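Local coordinates for protein DMATS type aromatic prenyltransferase (Streptomyces coelicolor, PDB 6ZS0) that probably transfers a dimethylallyl group to the 5-position of the indole ring of tryptophan, as an aromatic prenyltransferase of the ABBA-barrel fold, at residues Thr223-Phe235 / Tyr326-Arg338. Sequence-based numbering, arbitrary orientation.
Sequences TDSGLVPTAVEGF and YLALAGQRDQPPR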
loop_
_atom_site.group_PDB
_atom_site.type_symbol
_atom_site.label_atom_id
_atom_site.label_comp_id
_atom_site.label_asym_id
_atom_site.label_seq_id
_atom_site.Cartn_x
_atom_site.Cartn_y
_atom_site.Cartn_z
ATOM N N THR A 223 15.385 1.781 18.035
ATOM C CA THR A 223 14.834 0.634 18.813
ATOM C C THR A 223 13.364 0.872 19.196
ATOM O O THR A 223 12.554 -0.090 19.063
ATOM C CB THR A 223 15.703 0.387 20.056
ATOM O OG1 THR A 223 15.095 -0.661 20.807
ATOM C CG2 THR A 223 15.891 1.613 20.930
ATOM N N ASP A 224 13.030 2.103 19.611
ATOM C CA ASP A 224 11.713 2.496 20.183
ATOM C C ASP A 224 10.621 2.579 19.102
ATOM O O ASP A 224 9.498 3.015 19.448
ATOM C CB ASP A 224 11.820 3.821 20.939
ATOM C CG ASP A 224 12.115 5.045 20.081
ATOM O OD1 ASP A 224 11.665 6.142 20.470
ATOM O OD2 ASP A 224 12.817 4.909 19.044
ATOM N N SER A 225 10.895 2.173 17.861
ATOM C CA SER A 225 9.861 2.113 16.794
ATOM C C SER A 225 9.646 0.668 16.303
ATOM O O SER A 225 8.917 0.504 15.316
ATOM C CB SER A 225 10.159 3.082 15.674
ATOM O OG SER A 225 11.444 2.862 15.137
ATOM N N GLY A 226 10.194 -0.341 17.008
ATOM C CA GLY A 226 9.691 -1.735 16.966
ATOM C C GLY A 226 10.613 -2.736 16.280
ATOM O O GLY A 226 10.314 -3.929 16.368
ATOM N N LEU A 227 11.648 -2.295 15.558
ATOM C CA LEU A 227 12.607 -3.195 14.858
ATOM C C LEU A 227 14.010 -2.966 15.409
ATOM O O LEU A 227 14.287 -1.842 15.891
ATOM C CB LEU A 227 12.598 -2.937 13.345
ATOM C CG LEU A 227 11.265 -3.137 12.628
ATOM C CD1 LEU A 227 11.454 -3.011 11.121
ATOM C CD2 LEU A 227 10.645 -4.482 12.955
ATOM N N VAL A 228 14.857 -3.990 15.313
ATOM C CA VAL A 228 16.286 -3.934 15.728
ATOM C C VAL A 228 17.138 -4.007 14.466
ATOM O O VAL A 228 16.772 -4.698 13.520
ATOM C CB VAL A 228 16.618 -5.026 16.768
ATOM C CG1 VAL A 228 15.720 -4.896 17.998
ATOM C CG2 VAL A 228 16.545 -6.442 16.205
ATOM N N PRO A 229 18.266 -3.255 14.397
ATOM C CA PRO A 229 19.086 -3.161 13.183
ATOM C C PRO A 229 19.415 -4.483 12.471
ATOM O O PRO A 229 19.396 -4.500 11.262
ATOM C CB PRO A 229 20.391 -2.522 13.679
ATOM C CG PRO A 229 19.973 -1.689 14.876
ATOM C CD PRO A 229 18.799 -2.424 15.490
ATOM N N THR A 230 19.691 -5.553 13.219
ATOM C CA THR A 230 20.045 -6.887 12.661
ATOM C C THR A 230 18.834 -7.485 11.922
ATOM O O THR A 230 19.064 -8.170 10.889
ATOM C CB THR A 230 20.614 -7.802 13.756
ATOM O OG1 THR A 230 19.808 -7.665 14.926
ATOM C CG2 THR A 230 22.048 -7.469 14.095
ATOM N N ALA A 231 17.604 -7.256 12.408
ATOM C CA ALA A 231 16.359 -7.769 11.787
ATOM C C ALA A 231 16.131 -7.007 10.481
ATOM O O ALA A 231 15.683 -7.605 9.513
ATOM C CB ALA A 231 15.161 -7.634 12.704
ATOM N N VAL A 232 16.437 -5.725 10.482
ATOM C CA VAL A 232 16.226 -4.855 9.298
ATOM C C VAL A 232 17.235 -5.278 8.225
ATOM O O VAL A 232 16.835 -5.422 7.059
ATOM C CB VAL A 232 16.317 -3.366 9.671
ATOM C CG1 VAL A 232 16.215 -2.480 8.442
ATOM C CG2 VAL A 232 15.236 -2.984 10.670
ATOM N N GLU A 233 18.491 -5.547 8.605
ATOM C CA GLU A 233 19.542 -5.956 7.636
ATOM C C GLU A 233 19.209 -7.331 7.071
ATOM O O GLU A 233 19.360 -7.512 5.869
ATOM C CB GLU A 233 20.940 -5.972 8.259
ATOM C CG GLU A 233 21.457 -4.587 8.570
ATOM C CD GLU A 233 22.962 -4.433 8.535
ATOM O OE1 GLU A 233 23.620 -5.143 7.726
ATOM O OE2 GLU A 233 23.479 -3.579 9.287
ATOM N N GLY A 234 18.786 -8.261 7.928
ATOM C CA GLY A 234 18.405 -9.616 7.510
ATOM C C GLY A 234 17.275 -9.562 6.497
ATOM O O GLY A 234 17.341 -10.253 5.470
ATOM N N PHE A 235 16.282 -8.735 6.764
ATOM C CA PHE A 235 15.091 -8.628 5.905
ATOM C C PHE A 235 15.544 -8.022 4.579
ATOM O O PHE A 235 15.174 -8.550 3.517
ATOM C CB PHE A 235 14.010 -7.795 6.572
ATOM C CG PHE A 235 12.970 -7.300 5.615
ATOM C CD1 PHE A 235 12.033 -8.176 5.087
ATOM C CD2 PHE A 235 12.946 -5.981 5.227
ATOM C CE1 PHE A 235 11.100 -7.728 4.169
ATOM C CE2 PHE A 235 11.977 -5.533 4.349
ATOM C CZ PHE A 235 11.060 -6.406 3.829
ATOM N N TYR A 326 5.723 -5.697 -3.560
ATOM C CA TYR A 326 6.605 -5.299 -2.444
ATOM C C TYR A 326 6.505 -6.333 -1.329
ATOM O O TYR A 326 5.453 -6.962 -1.150
ATOM C CB TYR A 326 6.221 -3.945 -1.834
ATOM C CG TYR A 326 6.511 -2.723 -2.663
ATOM C CD1 TYR A 326 5.742 -2.390 -3.755
ATOM C CD2 TYR A 326 7.564 -1.883 -2.337
ATOM C CE1 TYR A 326 6.018 -1.253 -4.509
ATOM C CE2 TYR A 326 7.835 -0.734 -3.051
ATOM C CZ TYR A 326 7.080 -0.426 -4.165
ATOM O OH TYR A 326 7.382 0.717 -4.879
ATOM N N LEU A 327 7.560 -6.420 -0.549
ATOM C CA LEU A 327 7.559 -7.032 0.785
ATOM C C LEU A 327 7.918 -5.955 1.794
ATOM O O LEU A 327 8.729 -5.098 1.491
ATOM C CB LEU A 327 8.580 -8.167 0.846
ATOM C CG LEU A 327 8.254 -9.411 0.029
ATOM C CD1 LEU A 327 9.379 -10.418 0.144
ATOM C CD2 LEU A 327 6.923 -10.013 0.414
ATOM N N ALA A 328 7.363 -6.023 2.989
ATOM C CA ALA A 328 7.626 -5.014 4.026
ATOM C C ALA A 328 7.792 -5.714 5.374
ATOM O O ALA A 328 7.079 -6.707 5.648
ATOM C CB ALA A 328 6.524 -3.988 4.103
ATOM N N LEU A 329 8.668 -5.149 6.175
ATOM C CA LEU A 329 8.835 -5.507 7.606
ATOM C C LEU A 329 8.390 -4.299 8.428
ATOM O O LEU A 329 8.976 -3.219 8.277
ATOM C CB LEU A 329 10.287 -5.877 7.846
ATOM C CG LEU A 329 10.607 -6.341 9.263
ATOM C CD1 LEU A 329 9.870 -7.627 9.575
ATOM C CD2 LEU A 329 12.105 -6.481 9.430
ATOM N N ALA A 330 7.391 -4.493 9.281
ATOM C CA ALA A 330 6.663 -3.411 9.966
ATOM C C ALA A 330 6.846 -3.579 11.476
ATOM O O ALA A 330 6.453 -4.628 11.994
ATOM C CB ALA A 330 5.206 -3.436 9.591
ATOM N N GLY A 331 7.453 -2.587 12.104
ATOM C CA GLY A 331 7.637 -2.509 13.557
ATOM C C GLY A 331 6.692 -1.496 14.180
ATOM O O GLY A 331 6.364 -0.466 13.544
ATOM N N GLN A 332 6.269 -1.785 15.400
ATOM C CA GLN A 332 5.526 -0.863 16.282
ATOM C C GLN A 332 6.033 -1.094 17.705
ATOM O O GLN A 332 6.171 -2.250 18.089
ATOM C CB GLN A 332 4.020 -1.078 16.163
ATOM C CG GLN A 332 3.319 0.052 15.427
ATOM C CD GLN A 332 3.247 1.324 16.245
ATOM O OE1 GLN A 332 3.084 1.295 17.467
ATOM N NE2 GLN A 332 3.337 2.462 15.566
ATOM N N ARG A 333 6.367 -0.017 18.401
ATOM C CA ARG A 333 6.815 -0.026 19.816
ATOM C C ARG A 333 5.975 -1.033 20.623
ATOM O O ARG A 333 4.731 -0.957 20.552
ATOM C CB ARG A 333 6.692 1.395 20.360
ATOM C CG ARG A 333 7.149 1.572 21.798
ATOM C CD ARG A 333 6.898 3.004 22.223
ATOM N NE ARG A 333 7.743 3.939 21.496
ATOM C CZ ARG A 333 7.527 5.252 21.403
ATOM N NH1 ARG A 333 6.476 5.802 21.995
ATOM N NH2 ARG A 333 8.357 6.009 20.707
ATOM N N ASP A 334 6.642 -1.960 21.326
ATOM C CA ASP A 334 6.028 -2.927 22.281
ATOM C C ASP A 334 5.100 -3.888 21.528
ATOM O O ASP A 334 4.065 -4.296 22.109
ATOM C CB ASP A 334 5.266 -2.202 23.398
ATOM N N GLN A 335 5.436 -4.232 20.281
ATOM C CA GLN A 335 4.635 -5.182 19.465
ATOM C C GLN A 335 5.566 -6.096 18.688
ATOM O O GLN A 335 6.668 -5.703 18.322
ATOM C CB GLN A 335 3.693 -4.436 18.521
ATOM C CG GLN A 335 2.669 -3.585 19.258
ATOM C CD GLN A 335 1.640 -2.955 18.351
ATOM O OE1 GLN A 335 1.305 -3.477 17.287
ATOM N NE2 GLN A 335 1.117 -1.818 18.782
ATOM N N PRO A 336 5.147 -7.349 18.417
ATOM C CA PRO A 336 5.924 -8.245 17.569
ATOM C C PRO A 336 5.883 -7.732 16.128
ATOM O O PRO A 336 4.816 -7.361 15.643
ATOM C CB PRO A 336 5.215 -9.603 17.718
ATOM C CG PRO A 336 3.788 -9.237 18.073
ATOM C CD PRO A 336 3.898 -7.966 18.894
ATOM N N PRO A 337 7.033 -7.685 15.423
ATOM C CA PRO A 337 7.065 -7.273 14.017
ATOM C C PRO A 337 6.060 -8.011 13.120
ATOM O O PRO A 337 5.770 -9.180 13.362
ATOM C CB PRO A 337 8.491 -7.623 13.584
ATOM C CG PRO A 337 9.298 -7.462 14.848
ATOM C CD PRO A 337 8.379 -7.971 15.939
ATOM N N ARG A 338 5.589 -7.307 12.090
ATOM C CA ARG A 338 4.609 -7.756 11.094
ATOM C C ARG A 338 5.338 -7.876 9.743
ATOM O O ARG A 338 6.249 -7.056 9.495
ATOM C CB ARG A 338 3.497 -6.700 11.041
ATOM C CG ARG A 338 2.126 -7.218 10.665
ATOM C CD ARG A 338 1.008 -6.277 11.114
ATOM N NE ARG A 338 1.374 -4.856 11.127
ATOM C CZ ARG A 338 1.235 -3.989 10.112
ATOM N NH1 ARG A 338 1.616 -2.727 10.267
ATOM N NH2 ARG A 338 0.732 -4.373 8.950
HETATM O O HOH W 1 7.495 -4.547 16.086
#
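F235 and L329 illustrate how a helix is seated on a strand through interlocking side chains. The L329 side chain rises from the strand between F235 and L227. Its CB sits over the middle of the F235 ring, a CH-pi contact 3.7 Å from the centroid, and its CD2 reaches past the ring to F235 CB. CG anti to the backbone N (chi1 162°) sends the phenyl group of F235 down toward the strand, one face over L329 CB, while F235 CZ meets L327 O edge-on at 3.6 Å. Cutting F235 back to an alanine would probably take away the face on which L329 CB rests and open a gap beside L327 and L329.

Farther along, L227 is the bump and G331 the hollow. CD2 of L227 drops to 3.6 Å from G331 CA, with the P337 ring as the hollow's other wall, while CD1 leans against L329 CG. G226 and G331 bring the backbones together, their CA atoms 4.1 Å apart; a CB on either glycine would collide with the other segment. Beside this close approach, a water joins G226 O, Q332 N and Q335 O, tying the loop to the type II turn 332-335.

At the outer end R333 lies alongside D224, its chain bent at chi3 (-67°). R333 NE gives D224 O a 2.9 Å hydrogen bond in the carbonyl plane, and R333 NH2 makes a salt bridge to D224 OD1 at 3.3 Å, its hydrogen bond weak. R267 also pairs with D224, and D262 with R333, so the charges form a small network.

Segment 229-235, part of helix 229-240 in the helical layer around the antiparallel ABBA barrel, runs nearly antiparallel to 326-332 (174°). V294 of helix 284-297 touches F235, F271 of strand 270-275 touches L227, and strand 338-344 flanks the contact through V339, against L329.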